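Local atomic coordinates of putative glycosylhydrolase (Parabacteroides distasonis, PDB entry 3S5Q), a protein that probably acts as a sugar hydrolase of the 3-keto-disaccharide hydrolase family, built on a concanavalin A-like fold. Residues A[71-76]-A[102-107]; A[94-99]-A[116-121]; A[48-53]-A[197-202]; A[126-131]-A[149-154]. All coordinates share one frame; numbering follows the deposited sequence.

Contact 1: A[71-76]-A[102-107]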
# COMPACT_ATOMS: atom_id res chain seq x y z
N ASP A 71 -3.16 13.04 -6.08
CA ASP A 71 -3.65 14.42 -6.31
C ASP A 71 -4.02 14.98 -4.94
O ASP A 71 -3.90 14.29 -3.91
CB ASP A 71 -4.86 14.44 -7.25
CG ASP A 71 -5.11 15.82 -7.89
OD1 ASP A 71 -4.51 16.87 -7.48
OD2 ASP A 71 -5.96 15.86 -8.80
N VAL A 72 -4.45 16.23 -4.90
CA VAL A 72 -4.89 16.84 -3.65
C VAL A 72 -5.87 15.92 -2.89
O VAL A 72 -6.94 15.55 -3.40
CB VAL A 72 -5.47 18.26 -3.90
CG1 VAL A 72 -6.76 18.22 -4.78
CG2 VAL A 72 -5.70 18.97 -2.58
N ASN A 73 -5.48 15.56 -1.68
CA ASN A 73 -6.29 14.75 -0.77
C ASN A 73 -6.63 13.33 -1.26
O ASN A 73 -7.64 12.75 -0.85
CB ASN A 73 -7.58 15.50 -0.39
CG ASN A 73 -8.10 15.12 0.99
OD1 ASN A 73 -7.50 14.30 1.69
ND2 ASN A 73 -9.23 15.72 1.39
N THR A 74 -5.82 12.74 -2.13
CA THR A 74 -5.96 11.30 -2.42
C THR A 74 -5.99 10.48 -1.15
O THR A 74 -5.29 10.77 -0.19
CB THR A 74 -4.80 10.75 -3.25
OG1 THR A 74 -4.82 11.39 -4.52
CG2 THR A 74 -4.91 9.21 -3.40
N ASN A 75 -6.82 9.44 -1.18
CA ASN A 75 -6.97 8.47 -0.10
C ASN A 75 -7.19 7.09 -0.77
O ASN A 75 -8.15 6.91 -1.54
CB ASN A 75 -8.18 8.90 0.75
CG ASN A 75 -8.30 8.13 2.05
OD1 ASN A 75 -8.01 6.95 2.12
ND2 ASN A 75 -8.77 8.80 3.08
N SER A 76 -6.29 6.14 -0.49
CA SER A 76 -6.25 4.82 -1.14
C SER A 76 -5.35 3.95 -0.23
O SER A 76 -5.22 4.22 0.98
CB SER A 76 -5.69 4.99 -2.56
OG SER A 76 -5.60 3.76 -3.30
N HIS A 102 -2.26 17.58 2.41
CA HIS A 102 -3.55 18.24 2.54
C HIS A 102 -3.76 18.43 4.05
O HIS A 102 -3.52 17.52 4.83
CB HIS A 102 -4.69 17.43 1.89
CG HIS A 102 -5.99 18.19 1.75
ND1 HIS A 102 -6.90 18.30 2.77
CD2 HIS A 102 -6.51 18.88 0.71
CE1 HIS A 102 -7.93 19.03 2.36
NE2 HIS A 102 -7.72 19.38 1.10
N PRO A 103 -4.18 19.64 4.46
CA PRO A 103 -4.23 20.01 5.88
C PRO A 103 -5.24 19.19 6.67
O PRO A 103 -5.14 19.09 7.89
CB PRO A 103 -4.68 21.49 5.83
CG PRO A 103 -5.45 21.57 4.60
CD PRO A 103 -4.66 20.76 3.62
N GLU A 104 -6.22 18.64 5.96
CA GLU A 104 -7.19 17.72 6.47
C GLU A 104 -6.53 16.61 7.27
O GLU A 104 -7.04 16.25 8.34
CB GLU A 104 -7.94 17.11 5.28
CG GLU A 104 -9.01 16.07 5.58
CD GLU A 104 -10.24 16.16 4.63
OE1 GLU A 104 -10.57 17.28 4.13
OE2 GLU A 104 -10.88 15.11 4.42
N TRP A 105 -5.42 16.06 6.75
CA TRP A 105 -4.72 14.95 7.41
C TRP A 105 -4.16 15.26 8.81
O TRP A 105 -3.87 14.35 9.56
CB TRP A 105 -3.64 14.34 6.50
CG TRP A 105 -4.25 13.47 5.48
CD1 TRP A 105 -4.44 13.76 4.16
CD2 TRP A 105 -4.84 12.18 5.69
NE1 TRP A 105 -5.10 12.72 3.53
CE2 TRP A 105 -5.35 11.74 4.45
CE3 TRP A 105 -4.98 11.35 6.82
CZ2 TRP A 105 -5.98 10.51 4.30
CZ3 TRP A 105 -5.62 10.12 6.66
CH2 TRP A 105 -6.10 9.71 5.41
N GLN A 106 -4.03 16.55 9.15
CA GLN A 106 -3.67 17.02 10.50
C GLN A 106 -4.83 16.79 11.53
O GLN A 106 -4.65 16.97 12.74
CB GLN A 106 -3.28 18.52 10.41
CG GLN A 106 -2.51 19.13 11.60
CD GLN A 106 -1.22 18.37 11.98
OE1 GLN A 106 -0.47 17.85 11.12
NE2 GLN A 106 -0.95 18.31 13.30
N SER A 107 -6.00 16.43 11.03
CA SER A 107 -7.17 16.11 11.85
C SER A 107 -7.21 14.63 12.26
O SER A 107 -8.10 14.24 13.04
CB SER A 107 -8.46 16.43 11.08
OG SER A 107 -8.71 17.83 11.03
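The side-chain amide of Asn-73 lies flat over one face of the His-102 imidazole, the two planes only 9° apart, and this stack is the tightly packed part of the contact. CB of Asn-73 sits 3.9 Å from the centroid of the His-102 ring, close to its normal, as a CH-pi contact, while ND2 slides out toward the ring's rim. Pro-103 CD covers the opposite face, and Val-72 CG2 meets the ring edge in its plane, 3.4 Å from His-102 CD2. Glu-104 N also donates to His-102 ND1, a long bond of 3.3 Å tilted from the ring plane. Asn-73 occupies the left-handed corner, the third residue, of the type II turn 71-74, and its CG, turned away from the main-chain nitrogen (chi1 -151°), carries the amide over the ring. That turn leads into strand 75-82 of the five-stranded sheet in a concanavalin A-like fold; the partner is His-102 and the 3-10 segment 103-107 that follows it, in the long connection after strand 93-98. Inward, the Trp-105 indole is buried; Asn-75 ND2 approaches its six-membered ring obliquely, 3.5 Å from Trp-105 CZ2, and Asn-73 OD1 stands 3.4 Å from Trp-105 NE1. Gln-96 and Ala-98 pack on the same indole. Within the turn segment, Thr-74 OG1 accepts from Asp-71 N at 2.8 Å and also bonds to Asn-203 O. Looser packing marks the outer side, where Glu-104, bent at chi2, is exposed and its carboxylate crosses the Asn-73 amide almost perpendicularly, with 3.4 Å between Asn-73 ND2 and Glu-104 OE1.

Contact 2: A[94-99]-A[116-121]. With EDO (1,2-ethanediol), chain E.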
# COMPACT_ATOMS: atom_id res chain seq x y z
N GLU A 94 -3.88 -3.29 5.79
CA GLU A 94 -3.72 -2.21 4.84
C GLU A 94 -2.58 -1.26 5.18
O GLU A 94 -2.43 -0.83 6.33
CB GLU A 94 -5.00 -1.42 4.66
CG GLU A 94 -4.90 -0.50 3.43
CD GLU A 94 -6.17 0.23 3.06
OE1 GLU A 94 -6.99 0.47 3.96
OE2 GLU A 94 -6.31 0.57 1.85
N ILE A 95 -1.79 -0.95 4.14
CA ILE A 95 -0.76 0.08 4.14
C ILE A 95 -1.42 1.29 3.50
O ILE A 95 -1.85 1.23 2.37
CB ILE A 95 0.43 -0.33 3.33
CG1 ILE A 95 0.96 -1.70 3.80
CG2 ILE A 95 1.55 0.71 3.39
CD1 ILE A 95 1.02 -1.88 5.29
N GLN A 96 -1.53 2.38 4.26
CA GLN A 96 -2.20 3.61 3.79
C GLN A 96 -1.45 4.31 2.65
O GLN A 96 -0.21 4.40 2.62
CB GLN A 96 -2.32 4.58 4.97
CG GLN A 96 -3.04 5.95 4.71
CD GLN A 96 -4.52 5.82 4.50
OE1 GLN A 96 -4.97 4.88 3.85
NE2 GLN A 96 -5.32 6.78 5.03
N ILE A 97 -2.21 4.90 1.73
CA ILE A 97 -1.64 5.85 0.77
C ILE A 97 -2.51 7.04 0.91
O ILE A 97 -3.70 6.90 0.83
CB ILE A 97 -1.67 5.34 -0.68
CG1 ILE A 97 -0.71 4.18 -0.83
CG2 ILE A 97 -1.34 6.51 -1.67
CD1 ILE A 97 -0.82 3.44 -2.14
N ALA A 98 -1.91 8.19 1.22
CA ALA A 98 -2.67 9.44 1.37
C ALA A 98 -1.79 10.60 1.02
O ALA A 98 -0.56 10.55 1.17
CB ALA A 98 -3.19 9.62 2.83
N ASP A 99 -2.42 11.66 0.51
CA ASP A 99 -1.74 12.92 0.33
C ASP A 99 -1.69 13.60 1.68
O ASP A 99 -2.57 14.42 1.98
CB ASP A 99 -2.48 13.83 -0.67
CG ASP A 99 -1.92 15.29 -0.69
OD1 ASP A 99 -0.71 15.50 -0.46
OD2 ASP A 99 -2.71 16.23 -0.93
N SER A 116 1.52 4.21 6.71
CA SER A 116 1.21 3.54 7.97
C SER A 116 0.68 2.14 7.68
O SER A 116 0.09 1.88 6.62
CB SER A 116 0.17 4.33 8.78
OG SER A 116 -1.06 4.42 8.08
N ILE A 117 0.90 1.24 8.64
CA ILE A 117 0.11 0.02 8.74
C ILE A 117 -1.12 0.61 9.40
O ILE A 117 -1.13 0.92 10.60
CB ILE A 117 0.81 -1.03 9.59
CG1 ILE A 117 2.09 -1.50 8.88
CG2 ILE A 117 -0.13 -2.23 9.92
CD1 ILE A 117 3.04 -2.25 9.78
N TYR A 118 -2.11 0.89 8.58
CA TYR A 118 -3.24 1.76 8.92
C TYR A 118 -3.86 1.38 10.29
O TYR A 118 -4.23 0.24 10.50
CB TYR A 118 -4.31 1.71 7.80
CG TYR A 118 -5.50 2.55 8.08
CD1 TYR A 118 -5.44 3.93 7.94
CD2 TYR A 118 -6.71 1.98 8.52
CE1 TYR A 118 -6.49 4.72 8.22
CE2 TYR A 118 -7.82 2.81 8.80
CZ TYR A 118 -7.70 4.18 8.64
OH TYR A 118 -8.77 5.03 8.90
N GLY A 119 -3.96 2.36 11.19
CA GLY A 119 -4.64 2.19 12.49
C GLY A 119 -3.82 1.45 13.54
O GLY A 119 -4.26 1.35 14.71
N HIS A 120 -2.60 1.01 13.17
CA HIS A 120 -1.73 0.22 14.02
C HIS A 120 -0.32 0.78 14.26
O HIS A 120 0.19 0.72 15.38
CB HIS A 120 -1.62 -1.25 13.47
CG HIS A 120 -2.95 -1.97 13.43
ND1 HIS A 120 -3.95 -1.65 12.53
CD2 HIS A 120 -3.45 -2.97 14.21
CE1 HIS A 120 -5.01 -2.41 12.76
NE2 HIS A 120 -4.73 -3.24 13.76
N LYS A 121 0.33 1.25 13.21
CA LYS A 121 1.67 1.85 13.34
C LYS A 121 1.95 2.84 12.23
O LYS A 121 1.84 2.50 11.03
CB LYS A 121 2.76 0.76 13.38
CG LYS A 121 4.17 1.41 13.63
CD LYS A 121 5.16 0.50 14.20
CE LYS A 121 6.35 1.26 14.82
NZ LYS A 121 7.53 0.31 15.11
C1 EDO E . 11.45 2.01 11.49
O1 EDO E . 12.85 1.66 11.50
C2 EDO E . 10.82 2.22 12.88
O2 EDO E . 9.40 1.94 12.85
O HOH W 1 -3.72 -1.94 8.86
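Gln-96 and Tyr-118 run side by side in the same direction from a pair of backbones joined by two hydrogen bonds. Tyr-118 N donates to Glu-94 O at 2.9 Å, and Gln-96 N donates to Ser-116 O at 2.9 Å, the second lying in the carbonyl plane. Flanked by these bonds, Ile-95 and Ile-117 form a single bridge, an antiparallel non-hydrogen-bonded pair, where Ile-95 CA also comes 3.2 Å from Ser-116 O in a CA-H...O contact. Followed outward, Gln-96 begins with CB 3.4 Å from Ser-116 OG, a hydroxyl whose hydrogen bond is to Arg-113 O. CG, trans to the main-chain nitrogen (chi1 -178°), stays on the Ser-116 side; a bend at chi2 (70°) then turns CD alongside Tyr-118 CD1. At the tip, NE2 lies 4.0 Å from Tyr-118 CE1, the amide inclined 43° to the phenol ring, and is weakly bonded to Trp-112 O. On the other side of the backbones, Ile-95 CD1 touches Ile-117 CG1 at 3.8 Å, and both isoleucines pack on Ile-149 of the other sheet. Water 1 donates to Glu-94 O and to Tyr-118 O, and the latter also receives His-120 ND1 in the plane of the imidazole. Ile-117 O takes both His-120 N and Lys-121 N. This doubled acceptance, with His-120 and Lys-121 both facing Ile-117, is a classic beta bulge, placed where the connecting loop briefly pairs with strand 93-98, the edge of its sheet in this lectin-like fold.

Contact 3: A[48-53]-A[197-202]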
# COMPACT_ATOMS: atom_id res chain seq x y z
N THR A 48 -11.70 4.80 -10.78
CA THR A 48 -12.60 5.98 -10.70
C THR A 48 -13.72 5.86 -9.62
O THR A 48 -14.60 6.71 -9.51
CB THR A 48 -13.15 6.32 -12.09
OG1 THR A 48 -13.67 5.13 -12.70
CG2 THR A 48 -12.02 6.98 -12.99
N ALA A 49 -13.64 4.82 -8.79
CA ALA A 49 -14.57 4.62 -7.68
C ALA A 49 -13.84 3.94 -6.57
O ALA A 49 -12.70 3.50 -6.76
CB ALA A 49 -15.75 3.77 -8.12
N ASP A 50 -14.51 3.81 -5.43
CA ASP A 50 -13.98 3.14 -4.26
C ASP A 50 -14.30 1.64 -4.28
O ASP A 50 -14.98 1.13 -3.38
CB ASP A 50 -14.55 3.79 -2.97
CG ASP A 50 -13.80 3.38 -1.71
OD1 ASP A 50 -12.71 2.76 -1.79
OD2 ASP A 50 -14.29 3.72 -0.61
N GLN A 51 -13.76 0.94 -5.29
CA GLN A 51 -13.74 -0.52 -5.31
C GLN A 51 -12.31 -0.96 -5.60
O GLN A 51 -11.60 -0.27 -6.34
CB GLN A 51 -14.68 -1.08 -6.38
CG GLN A 51 -16.13 -0.60 -6.33
CD GLN A 51 -16.89 -1.09 -5.09
OE1 GLN A 51 -16.63 -2.18 -4.56
NE2 GLN A 51 -17.84 -0.28 -4.64
N SER A 52 -11.88 -2.08 -5.01
CA SER A 52 -10.47 -2.46 -5.07
C SER A 52 -10.18 -3.40 -6.25
O SER A 52 -11.10 -3.95 -6.88
CB SER A 52 -10.03 -3.11 -3.76
OG SER A 52 -10.73 -4.31 -3.56
N ILE A 53 -8.89 -3.53 -6.55
CA ILE A 53 -8.40 -4.51 -7.54
C ILE A 53 -7.55 -5.53 -6.80
O ILE A 53 -6.73 -5.16 -5.95
CB ILE A 53 -7.64 -3.86 -8.76
CG1 ILE A 53 -7.20 -4.92 -9.77
CG2 ILE A 53 -6.42 -3.08 -8.37
CD1 ILE A 53 -6.87 -4.33 -11.12
N GLY A 197 -9.34 1.31 -4.17
CA GLY A 197 -9.68 2.33 -5.17
C GLY A 197 -9.64 3.73 -4.57
O GLY A 197 -8.99 4.02 -3.56
N LYS A 198 -10.36 4.60 -5.24
CA LYS A 198 -10.50 6.01 -4.92
C LYS A 198 -11.46 6.19 -3.70
O LYS A 198 -12.68 6.26 -3.87
CB LYS A 198 -11.09 6.63 -6.21
CG LYS A 198 -11.12 8.11 -6.40
CD LYS A 198 -12.05 8.40 -7.61
CE LYS A 198 -12.27 9.89 -7.89
NZ LYS A 198 -12.90 10.14 -9.23
N HIS A 199 -10.90 6.24 -2.49
CA HIS A 199 -11.71 6.39 -1.25
C HIS A 199 -12.04 7.87 -0.96
O HIS A 199 -12.87 8.18 -0.11
CB HIS A 199 -10.96 5.74 -0.07
CG HIS A 199 -11.78 5.56 1.18
ND1 HIS A 199 -12.84 4.69 1.27
CD2 HIS A 199 -11.63 6.09 2.42
CE1 HIS A 199 -13.34 4.71 2.49
NE2 HIS A 199 -12.61 5.54 3.22
N GLY A 200 -11.37 8.78 -1.68
CA GLY A 200 -11.69 10.20 -1.65
C GLY A 200 -12.43 10.59 -2.91
O GLY A 200 -12.92 9.72 -3.63
N GLU A 201 -12.57 11.89 -3.14
CA GLU A 201 -13.07 12.39 -4.43
C GLU A 201 -11.91 12.71 -5.36
O GLU A 201 -12.11 13.12 -6.48
CB GLU A 201 -13.97 13.63 -4.25
CG GLU A 201 -15.47 13.29 -3.98
CD GLU A 201 -16.41 14.46 -4.28
OE1 GLU A 201 -15.97 15.44 -4.94
OE2 GLU A 201 -17.60 14.40 -3.88
N SER A 202 -10.68 12.50 -4.90
CA SER A 202 -9.51 12.68 -5.76
C SER A 202 -8.86 11.35 -6.16
O SER A 202 -8.95 10.30 -5.46
CB SER A 202 -8.49 13.59 -5.10
OG SER A 202 -8.33 13.20 -3.75
O HOH W 2 -11.54 0.38 -2.83
O HOH W 3 -15.60 6.47 -0.55
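Asp-50 and His-199 lie side by side, pointing the same way, and join through a short hydrogen bond of 2.6 Å from His-199 ND1 to Asp-50 OD2. The carboxylate oxygen is met on its syn side but 35° out of the carboxylate plane, while it sits close to the plane of the imidazole, at the ring's edge; the two flat groups are turned 70° against each other. Both side chains share nearly the same first torsion (chi1 -166° in Asp-50), which sets them alongside each other. Each carboxylate oxygen has a water as well. Water 2 donates to Asp-50 OD1 and accepts from Gly-197 N at 2.7 Å, so it satisfies a buried residue's amide; water 3 donates to Asp-50 OD2 and, over a longer distance, to His-199 O. Among the backbones, Lys-198 N donates to Ala-49 O at 3.0 Å, approaching from above the carbonyl plane. Gln-51 N reaches the same oxygen weakly, closing an inverse gamma turn centred on Asp-50. Gln-51 O is 3.4 Å from Gly-197 CA as a CA-H...O contact and takes its hydrogen bond from Trp-38 NE1. Lys-198, fully extended, runs its CD past Thr-48 O at 3.6 Å and ends with NZ weakly bonded to Asn-203 OD1. The two loops follow strands 44-47 and 192-195, one from each sheet. At this surface site the carboxylate fixes how the imidazole is turned, and with Asp-50 gripped by His-199 and two waters, the two loops are joined largely by polar, water-assisted bonds.

Contact 4: A[126-131]-A[149-154]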
# COMPACT_ATOMS: atom_id res chain seq x y z
N GLN A 126 7.26 12.20 9.32
CA GLN A 126 6.06 12.68 8.64
C GLN A 126 6.42 13.33 7.31
O GLN A 126 7.55 13.81 7.10
CB GLN A 126 5.27 13.67 9.52
CG GLN A 126 4.68 13.05 10.80
CD GLN A 126 3.79 11.83 10.53
OE1 GLN A 126 2.73 11.97 9.92
NE2 GLN A 126 4.23 10.65 10.97
N LEU A 127 5.43 13.37 6.42
CA LEU A 127 5.53 14.10 5.12
C LEU A 127 6.68 13.56 4.24
O LEU A 127 7.34 14.27 3.47
CB LEU A 127 5.64 15.60 5.33
CG LEU A 127 4.35 16.19 5.94
CD1 LEU A 127 4.62 17.63 6.39
CD2 LEU A 127 3.18 16.15 4.93
N VAL A 128 6.86 12.24 4.33
CA VAL A 128 7.78 11.51 3.43
C VAL A 128 7.19 11.32 2.03
O VAL A 128 7.95 11.28 1.05
CB VAL A 128 8.23 10.19 4.06
CG1 VAL A 128 8.92 9.27 3.04
CG2 VAL A 128 9.16 10.52 5.22
N VAL A 129 5.86 11.20 1.93
CA VAL A 129 5.19 11.27 0.60
C VAL A 129 5.48 12.63 -0.05
O VAL A 129 5.48 13.65 0.61
CB VAL A 129 3.65 11.02 0.68
CG1 VAL A 129 2.89 12.22 1.29
CG2 VAL A 129 3.07 10.65 -0.70
N LYS A 130 5.67 12.63 -1.36
CA LYS A 130 5.86 13.85 -2.12
C LYS A 130 4.51 14.54 -2.30
O LYS A 130 3.44 14.02 -1.99
CB LYS A 130 6.45 13.55 -3.50
CG LYS A 130 7.75 12.71 -3.52
CD LYS A 130 8.07 12.28 -4.96
CE LYS A 130 9.54 11.95 -5.27
NZ LYS A 130 10.24 11.41 -4.13
N LYS A 131 4.59 15.73 -2.86
CA LYS A 131 3.39 16.46 -3.19
C LYS A 131 2.57 15.80 -4.31
O LYS A 131 3.08 14.98 -5.08
CB LYS A 131 3.76 17.91 -3.54
CG LYS A 131 4.27 18.68 -2.32
CD LYS A 131 4.60 20.14 -2.67
CE LYS A 131 4.74 21.02 -1.41
NZ LYS A 131 4.97 22.47 -1.80
N ILE A 149 8.25 -1.19 5.55
CA ILE A 149 7.79 -0.28 4.52
C ILE A 149 8.85 0.78 4.24
O ILE A 149 9.33 1.47 5.16
CB ILE A 149 6.45 0.39 4.91
CG1 ILE A 149 5.39 -0.70 5.16
CG2 ILE A 149 6.02 1.38 3.83
CD1 ILE A 149 4.25 -0.24 5.99
N GLU A 150 9.20 0.91 2.97
CA GLU A 150 10.13 1.89 2.46
C GLU A 150 9.31 2.85 1.61
O GLU A 150 8.48 2.41 0.82
CB GLU A 150 11.18 1.20 1.58
CG GLU A 150 12.34 2.10 1.19
CD GLU A 150 13.42 2.03 2.23
OE1 GLU A 150 13.24 1.24 3.20
OE2 GLU A 150 14.44 2.75 2.06
N LEU A 151 9.53 4.14 1.79
CA LEU A 151 8.84 5.17 1.02
C LEU A 151 9.82 6.27 0.65
O LEU A 151 10.44 6.91 1.53
CB LEU A 151 7.61 5.74 1.74
CG LEU A 151 6.76 6.82 1.01
CD1 LEU A 151 6.07 6.27 -0.25
CD2 LEU A 151 5.69 7.43 1.96
N ASN A 152 9.93 6.48 -0.66
CA ASN A 152 10.87 7.44 -1.28
C ASN A 152 12.26 7.35 -0.65
O ASN A 152 12.87 8.36 -0.24
CB ASN A 152 10.25 8.84 -1.21
CG ASN A 152 8.89 8.86 -1.90
OD1 ASN A 152 8.73 8.17 -2.92
ND2 ASN A 152 7.91 9.59 -1.35
N GLY A 153 12.73 6.12 -0.56
CA GLY A 153 14.08 5.80 -0.07
C GLY A 153 14.28 5.83 1.44
O GLY A 153 15.41 5.74 1.90
N LYS A 154 13.20 6.02 2.20
CA LYS A 154 13.28 6.07 3.64
C LYS A 154 12.56 4.89 4.24
O LYS A 154 11.44 4.59 3.86
CB LYS A 154 12.69 7.39 4.13
CG LYS A 154 13.46 8.60 3.60
CD LYS A 154 13.05 9.84 4.34
CE LYS A 154 13.98 11.04 4.04
NZ LYS A 154 13.77 12.20 4.99
O HOH W 4 11.10 8.17 -4.94
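Val-128 lays its CG1 methyl over Leu-151, 3.8 Å from Leu-151 CG and 3.2 Å from Leu-151 O, the two side chains sliding past each other in opposite directions. With CG1 directed there, CG2 takes the place beside the main-chain nitrogen and touches the aliphatic part of Lys-154, 4.0 Å from Lys-154 CD. Leu-151 CD2 reaches further in, to 4.3 Å from Val-129 CB, and both Leu-151 and Val-129 pack on Phe-68 of strand 62-70. Beside this apolar patch is the one direct hydrogen bond between the segments: Asn-152 ND2 donates to Val-128 O at 2.9 Å and 165°. The acceptor lies exactly in the plane of the Asn-152 amide, whereas the donor is tilted 29° from the carbonyl plane. The rest of that amide is also engaged, with ND2 bonded to Asn-136 OD1 and OD1 accepting from Arg-137 N and from water 4. Lys-130, bent at chi4, brings NZ across the amide to 3.6 Å from Asn-152 CG and is weakly bonded to the same water. Asn-152 and Gly-153 occupy the corners of a type I' turn closed by Leu-151 and Lys-154, the tight hairpin between strands 146-151 and 154-160. On the outer side Lys-154 NZ pairs with Glu-125 in a salt bridge. With both ends of the Asn-152 amide used, its flip and rotation are largely determined, and a single turn residue ties the 126-131 loop to the hairpin and to strand 135-143.

In the fold
Contact 2 is the buried one, contacts 1 and 4 are partly buried, and contact 3 lies at the surface. Contacts 1 and 2 share neighbouring strands 75-82 and 93-98: Ser-76 N bonds to Ile-97 O, and Asn-73 N to Asp-99 OD2. Contact 3 is tied to contact 1 by the backbone bond from His-199 N to Asn-75 O. Contact 4 sets a loop on a hairpin of the eight-stranded sheet and meets contact 2 in the interior, where Ile-149 packs against Ile-95 and Ile-117. The chemistry follows place: backbone pairing with apolar contacts in contact 2, ring and amide stacking in contact 1, one amide beside aliphatic groups in contact 4, and a histidine-carboxylate pair with waters in contact 3.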